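Local coordinates for protein 2-phospho-L-lactate guanylyltransferase (Methanosarcina mazei, PDB 2I5E) that probably catalyses the GTP-dependent guanylylation of (2S)-2-phospholactate, releasing diphosphate, in the biosynthesis of coenzyme F420, at residues S17-S20 and P21-L25; K74-N77 and E78-R82; L92-M95 and A96-L100. One frame throughout, in Å; residues are numbered along the deposited sequence.

Contact 1: S17-S20 and P21-L25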
loop_
_atom_site.group_PDB
_atom_site.type_symbol
_atom_site.label_atom_id
_atom_site.label_comp_id
_atom_site.label_asym_id
_atom_site.label_seq_id
_atom_site.Cartn_x
_atom_site.Cartn_y
_atom_site.Cartn_z
ATOM N N SER A 17 -4.924 20.436 -3.297
ATOM C CA SER A 17 -5.287 20.886 -4.622
ATOM C C SER A 17 -5.449 19.739 -5.631
ATOM O O SER A 17 -6.230 19.901 -6.546
ATOM C CB SER A 17 -4.194 21.830 -5.109
ATOM O OG SER A 17 -3.053 21.021 -5.356
ATOM N N ARG A 18 -4.771 18.592 -5.490
ATOM C CA ARG A 18 -5.027 17.533 -6.472
ATOM C C ARG A 18 -6.371 16.808 -6.269
ATOM O O ARG A 18 -6.714 15.935 -7.044
ATOM C CB ARG A 18 -3.891 16.516 -6.714
ATOM C CG ARG A 18 -2.486 17.017 -6.564
ATOM C CD ARG A 18 -1.541 15.884 -6.828
ATOM N NE ARG A 18 -1.520 15.515 -8.241
ATOM C CZ ARG A 18 -0.648 16.014 -9.155
ATOM N NH1 ARG A 18 0.283 16.909 -8.806
ATOM N NH2 ARG A 18 -0.694 15.635 -10.432
ATOM N N LEU A 19 -7.153 17.224 -5.290
ATOM C CA LEU A 19 -8.491 16.721 -5.080
ATOM C C LEU A 19 -9.545 17.495 -5.832
ATOM O O LEU A 19 -10.652 17.060 -5.941
ATOM C CB LEU A 19 -8.829 16.799 -3.609
ATOM C CG LEU A 19 -8.852 15.482 -2.884
ATOM C CD1 LEU A 19 -8.164 14.460 -3.646
ATOM C CD2 LEU A 19 -8.330 15.521 -1.529
ATOM N N SER A 20 -9.179 18.673 -6.291
ATOM C CA SER A 20 -9.901 19.485 -7.275
ATOM C C SER A 20 -9.591 18.969 -8.689
ATOM O O SER A 20 -8.422 18.786 -9.052
ATOM C CB SER A 20 -9.535 20.952 -7.154
ATOM O OG SER A 20 -9.881 21.664 -8.350
ATOM N N PRO A 21 -10.624 18.729 -9.497
ATOM C CA PRO A 21 -11.994 19.083 -9.311
ATOM C C PRO A 21 -12.974 18.004 -8.794
ATOM O O PRO A 21 -14.167 18.293 -8.844
ATOM C CB PRO A 21 -12.430 19.515 -10.761
ATOM C CG PRO A 21 -11.456 18.648 -11.680
ATOM C CD PRO A 21 -10.442 18.011 -10.777
ATOM N N VAL A 22 -12.605 16.838 -8.326
ATOM C CA VAL A 22 -13.622 16.107 -7.593
ATOM C C VAL A 22 -14.163 16.639 -6.290
ATOM O O VAL A 22 -15.253 16.320 -5.917
ATOM C CB VAL A 22 -13.534 14.594 -7.610
ATOM C CG1 VAL A 22 -12.464 14.097 -8.502
ATOM C CG2 VAL A 22 -13.416 14.068 -6.264
ATOM N N LEU A 23 -13.384 17.436 -5.596
ATOM C CA LEU A 23 -13.852 18.226 -4.472
ATOM C C LEU A 23 -13.646 19.748 -4.683
ATOM O O LEU A 23 -12.774 20.172 -5.409
ATOM C CB LEU A 23 -13.104 17.766 -3.230
ATOM C CG LEU A 23 -13.678 16.979 -2.058
ATOM C CD1 LEU A 23 -14.895 16.176 -2.323
ATOM C CD2 LEU A 23 -12.639 16.163 -1.416
ATOM N N SER A 24 -14.457 20.554 -4.023
ATOM C CA SER A 24 -14.238 21.982 -3.955
ATOM C C SER A 24 -13.133 22.437 -3.023
ATOM O O SER A 24 -12.658 21.694 -2.226
ATOM C CB SER A 24 -15.535 22.733 -3.647
ATOM O OG SER A 24 -15.982 22.524 -2.342
ATOM N N LEU A 25 -12.754 23.694 -3.119
ATOM C CA LEU A 25 -12.078 24.344 -2.028
ATOM C C LEU A 25 -12.753 24.037 -0.738
ATOM O O LEU A 25 -12.183 23.427 0.106
ATOM C CB LEU A 25 -12.028 25.838 -2.220
ATOM C CG LEU A 25 -11.182 26.636 -1.236
ATOM C CD1 LEU A 25 -10.719 27.936 -1.841
ATOM C CD2 LEU A 25 -11.882 26.902 0.104
#

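Contact 2: K74-N77 and E78-R82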
loop_
_atom_site.group_PDB
_atom_site.type_symbol
_atom_site.label_atom_id
_atom_site.label_comp_id
_atom_site.label_asym_id
_atom_site.label_seq_id
_atom_site.Cartn_x
_atom_site.Cartn_y
_atom_site.Cartn_z
ATOM N N LYS A 74 7.896 29.108 7.955
ATOM C CA LYS A 74 8.887 28.620 6.922
ATOM C C LYS A 74 8.394 27.369 6.163
ATOM O O LYS A 74 7.445 26.710 6.615
ATOM C CB LYS A 74 10.282 28.308 7.496
ATOM C CG LYS A 74 10.692 28.923 8.826
ATOM C CD LYS A 74 11.692 30.114 8.706
ATOM C CE LYS A 74 11.162 31.232 7.748
ATOM N NZ LYS A 74 12.257 32.188 7.360
ATOM N N ASP A 75 9.063 27.057 5.038
ATOM C CA ASP A 75 8.829 25.876 4.156
ATOM C C ASP A 75 8.923 24.625 5.012
ATOM O O ASP A 75 9.668 24.640 5.957
ATOM C CB ASP A 75 9.902 25.825 2.966
ATOM C CG ASP A 75 10.886 24.520 3.005
ATOM O OD1 ASP A 75 10.577 23.405 2.370
ATOM O OD2 ASP A 75 11.975 24.604 3.642
ATOM N N LEU A 76 8.195 23.572 4.645
ATOM C CA LEU A 76 8.056 22.334 5.412
ATOM C C LEU A 76 9.337 21.794 6.014
ATOM O O LEU A 76 9.431 21.500 7.222
ATOM C CB LEU A 76 7.409 21.235 4.504
ATOM C CG LEU A 76 7.248 19.831 5.145
ATOM C CD1 LEU A 76 6.350 19.959 6.344
ATOM C CD2 LEU A 76 6.660 18.800 4.186
ATOM N N ASN A 77 10.333 21.620 5.161
ATOM C CA ASN A 77 11.560 21.049 5.600
ATOM C C ASN A 77 12.304 21.972 6.508
ATOM O O ASN A 77 12.897 21.538 7.432
ATOM C CB ASN A 77 12.427 20.633 4.404
ATOM C CG ASN A 77 11.795 19.486 3.661
ATOM O OD1 ASN A 77 11.237 18.555 4.296
ATOM N ND2 ASN A 77 11.804 19.567 2.324
ATOM N N GLU A 78 12.206 23.256 6.273
ATOM C CA GLU A 78 12.891 24.172 7.179
ATOM C C GLU A 78 12.282 24.145 8.572
ATOM O O GLU A 78 13.003 23.986 9.552
ATOM C CB GLU A 78 12.844 25.582 6.625
ATOM C CG GLU A 78 14.101 26.306 6.914
ATOM C CD GLU A 78 14.424 27.300 5.805
ATOM O OE1 GLU A 78 13.631 28.272 5.651
ATOM O OE2 GLU A 78 15.455 27.068 5.076
ATOM N N ALA A 79 10.954 24.299 8.631
ATOM C CA ALA A 79 10.216 24.152 9.869
ATOM C C ALA A 79 10.500 22.832 10.581
ATOM O O ALA A 79 10.884 22.807 11.791
ATOM C CB ALA A 79 8.746 24.289 9.580
ATOM N N LEU A 80 10.382 21.709 9.859
ATOM C CA LEU A 80 10.623 20.419 10.531
ATOM C C LEU A 80 12.021 20.273 10.993
ATOM O O LEU A 80 12.294 19.609 12.044
ATOM C CB LEU A 80 10.209 19.186 9.674
ATOM C CG LEU A 80 8.675 19.002 9.482
ATOM C CD1 LEU A 80 8.511 17.896 8.422
ATOM C CD2 LEU A 80 7.925 18.593 10.755
ATOM N N ASN A 81 12.934 20.835 10.220
ATOM C CA ASN A 81 14.346 20.656 10.563
ATOM C C ASN A 81 14.754 21.530 11.788
ATOM O O ASN A 81 15.510 21.052 12.651
ATOM C CB ASN A 81 15.216 20.896 9.366
ATOM C CG ASN A 81 15.436 19.632 8.568
ATOM O OD1 ASN A 81 15.616 18.556 9.120
ATOM N ND2 ASN A 81 15.424 19.758 7.226
ATOM N N ARG A 82 14.165 22.742 11.910
ATOM C CA ARG A 82 14.204 23.523 13.178
ATOM C C ARG A 82 13.611 22.784 14.429
ATOM O O ARG A 82 14.255 22.633 15.449
ATOM C CB ARG A 82 13.559 24.897 12.941
ATOM C CG ARG A 82 13.899 26.005 13.991
ATOM C CD ARG A 82 13.316 27.368 13.530
ATOM N NE ARG A 82 12.102 27.730 14.257
ATOM C CZ ARG A 82 11.701 28.993 14.483
ATOM N NH1 ARG A 82 12.428 30.022 14.015
ATOM N NH2 ARG A 82 10.558 29.237 15.157
#

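Contact 3: L92-M95 and A96-L100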
loop_
_atom_site.group_PDB
_atom_site.type_symbol
_atom_site.label_atom_id
_atom_site.label_comp_id
_atom_site.label_asym_id
_atom_site.label_seq_id
_atom_site.Cartn_x
_atom_site.Cartn_y
_atom_site.Cartn_z
ATOM N N LEU A 92 8.501 11.462 16.332
ATOM C CA LEU A 92 7.649 10.891 15.285
ATOM C C LEU A 92 7.054 12.090 14.557
ATOM O O LEU A 92 6.397 12.942 15.168
ATOM C CB LEU A 92 6.524 10.094 15.930
ATOM C CG LEU A 92 5.487 9.400 15.058
ATOM C CD1 LEU A 92 6.217 8.350 14.162
ATOM C CD2 LEU A 92 4.410 8.749 15.989
ATOM N N ILE A 93 7.384 12.212 13.277
ATOM C CA ILE A 93 6.772 13.108 12.324
ATOM C C ILE A 93 5.702 12.365 11.542
ATOM O O ILE A 93 5.994 11.368 10.912
ATOM C CB ILE A 93 7.818 13.661 11.329
ATOM C CG1 ILE A 93 9.012 14.273 12.105
ATOM C CG2 ILE A 93 7.140 14.571 10.283
ATOM C CD1 ILE A 93 10.228 14.687 11.113
ATOM N N VAL A 94 4.428 12.759 11.708
ATOM C CA VAL A 94 3.380 12.036 11.017
ATOM C C VAL A 94 2.556 12.994 10.142
ATOM O O VAL A 94 2.093 13.979 10.615
ATOM C CB VAL A 94 2.370 11.366 12.015
ATOM C CG1 VAL A 94 1.577 10.278 11.371
ATOM C CG2 VAL A 94 2.976 10.869 13.238
HETATM N N MSE A 95 2.310 12.656 8.879
HETATM C CA MSE A 95 1.449 13.460 8.040
HETATM C C MSE A 95 0.021 13.487 8.509
HETATM O O MSE A 95 -0.435 12.532 9.052
HETATM C CB MSE A 95 1.544 12.922 6.639
HETATM C CG MSE A 95 3.099 12.951 6.174
HETATM SE SE MSE A 95 4.316 14.263 7.148
HETATM C CE MSE A 95 3.743 15.082 5.784
ATOM N N ALA A 96 -0.730 14.537 8.136
ATOM C CA ALA A 96 -2.116 14.733 8.635
ATOM C C ALA A 96 -3.161 14.011 7.728
ATOM O O ALA A 96 -4.332 14.219 7.922
ATOM C CB ALA A 96 -2.388 16.195 8.650
ATOM N N ASP A 97 -2.701 13.287 6.671
ATOM C CA ASP A 97 -3.547 12.717 5.677
ATOM C C ASP A 97 -3.580 11.199 5.659
ATOM O O ASP A 97 -3.648 10.560 4.580
ATOM C CB ASP A 97 -3.209 13.298 4.278
ATOM C CG ASP A 97 -1.796 13.051 3.858
ATOM O OD1 ASP A 97 -1.024 12.525 4.665
ATOM O OD2 ASP A 97 -1.471 13.356 2.688
ATOM N N LEU A 98 -3.507 10.621 6.872
ATOM C CA LEU A 98 -3.392 9.208 7.048
ATOM C C LEU A 98 -4.627 8.707 7.859
ATOM O O LEU A 98 -4.477 8.336 8.979
ATOM C CB LEU A 98 -2.053 8.908 7.788
ATOM C CG LEU A 98 -0.734 9.536 7.152
ATOM C CD1 LEU A 98 0.478 9.116 7.896
ATOM C CD2 LEU A 98 -0.513 9.134 5.732
ATOM N N PRO A 99 -5.821 8.702 7.260
ATOM C CA PRO A 99 -6.992 8.282 7.998
ATOM C C PRO A 99 -7.115 6.754 8.300
ATOM O O PRO A 99 -8.033 6.354 9.027
ATOM C CB PRO A 99 -8.132 8.821 7.134
ATOM C CG PRO A 99 -7.613 8.586 5.751
ATOM C CD PRO A 99 -6.195 9.098 5.876
ATOM N N LEU A 100 -6.180 5.934 7.811
ATOM C CA LEU A 100 -6.168 4.463 8.020
ATOM C C LEU A 100 -5.152 4.065 9.091
ATOM O O LEU A 100 -4.985 2.904 9.418
ATOM C CB LEU A 100 -5.906 3.742 6.673
ATOM C CG LEU A 100 -6.928 4.054 5.574
ATOM C CD1 LEU A 100 -6.720 3.145 4.372
ATOM C CD2 LEU A 100 -8.408 3.925 6.111
#

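Contact 1: S17-S20 and P21-L25
L19 and L23 hold almost matching torsions, chi1 -107° in L19 and -109° in L23. Neither value is a staggered one. With the backbone folded back, these similar torsions leave the two side chains side by side, pointing the same way. They meet where CG of L19 faces CD2 of L23 at 4.1 Å. Both are buried, and both touch R28 of helix 25-45. L23 also reaches F197 of strand 197-201.

The backbone makes this pairing possible. S17-L19 form a short 3-10 segment, closed by a bond of 3.2 Å from S20 N to S17 O. The peptide between S20 and P21 is cis. With S20 and P21 at its two corners, the chain makes a type VI turn and doubles back. The carbonyl of L19 then faces the amides that follow the turn. L23 N donates to L19 O at 2.8 Å. The N-H...O angle is 158°, and the donor lies somewhat out of the carbonyl plane. V22 N is also close to L19 O, but its angle is too poor for a bond. A CA-H...O contact of 3.5 Å from S20 CA to L23 O closes the turn further.

S24 follows as the N-cap of helix 25-45. Its OG caps a backbone N early in the helix, while E27 OE2 takes S24 N. This pattern is consistent with a capping box.

The whole piece is the end of the loop from strand 5-9 to helix 25-45. In related GT-A nucleotidyltransferases the loop after the first strand helps to bind the nucleotide, and this one probably does the same. The chemistry is mostly backbone. One amide bond and one leucine pair span the cis-proline turn, while S20 and P21 stay exposed at its outer side.

Contact 2: K74-N77 and E78-R82
D75 and E78 meet at the start of helix 76-86, where D75 is the N-cap. The capping bonds come first. D75 OD2 accepts from E78 N at 3.0 Å, and the N-H comes from above the carboxylate plane, 58° out of it. D75 OD1 takes a weak bond from N77 N. One carboxylate thus serves two amides of the first turn. A negative cap would also suit the positive end of a helix.

The backbone ladder begins here. A79 N donates to D75 O at 3.0 Å and L80 N to L76 O at 2.8 Å. N81 N donates to N77 O less straight, at 144°.

The charged contacts are loose. K74 NZ stays 4.5 Å from E78 OE1, too far for a salt bridge, while K74 CB packs against E78. The carboxylates of D75 and E78 stand nearly at right angles.

The side-chain amides of N77 and N81 find their polar partners elsewhere. N77 OD1 accepts from Y141 N, and N81 ND2 donates to V139 O. They tie the helix to the neighbouring loop.

The apolar side faces the sheet. L76 and L80 point the same way, toward strand 5-9. With CG of L76 anti to the backbone N (chi1 177°), its CD1 lies 3.6 Å from CD1 of L80.

Contact 3: L92-M95 and A96-L100
This is a local packing contact between the end of a central strand and the loop that leaves it. V94 closes strand 91-94, which runs between strands 5-9 and 126-131. L98, four residues on, folds back beside it. The two side chains cross at a slant, and V94 CG1 meets L98 CD1 at 3.8 Å.

The chain turns at A96 and D97, and this brings L98 back over the backbone of M95. CG of L98 sits 3.6 Å from M95 O and 4.1 Å from M95 CB. M95 is modelled as selenomethionine. Its chain bends at chi2 and chi3, so the selenium end leads away from the loop and the residue packs on P9. The backbone of M95 still bonds to N127, one step beyond the strand.

D97 has a chi1 of 59°, with CG between its own N and carbonyl carbon. That turns OD1 back to M95 CB at 3.3 Å. OD2 forms a salt bridge with K16, from the loop after strand 5-9. On A96, the carbonyl O binds a diethylene glycol molecule, probably from the crystallisation liquor.

An aspartate just past a central strand, two residues before a proline, is consistent with the Asp-x-Pro pattern of many GT-A-fold nucleotidyltransferases. In relatives such an aspartate helps to hold the catalytic metal. D97, here paired with K16, is placed consistently with this active-site edge.

All three contacts are partly buried, but their places differ. Contact 3 lies at the middle of the chain, its centre about 2 Å from the chain centre. Contacts 1 and 2 lie further out, at about 19 and 16 Å. Contacts 1 and 3 both pack on helix 25-45. Contacts 2 and 3 both pack on strand 5-9. They also touch directly, where L80 CD1 meets I93 CG2 at 4.0 Å. Contact 1 touches neither of the others. The chemistry follows place. Contact 2 combines an exposed, charged helix start with a leucine face turned to the sheet. Contact 1 is mainly backbone chemistry at the edge of the fold. Contact 3 is held mainly by apolar packing.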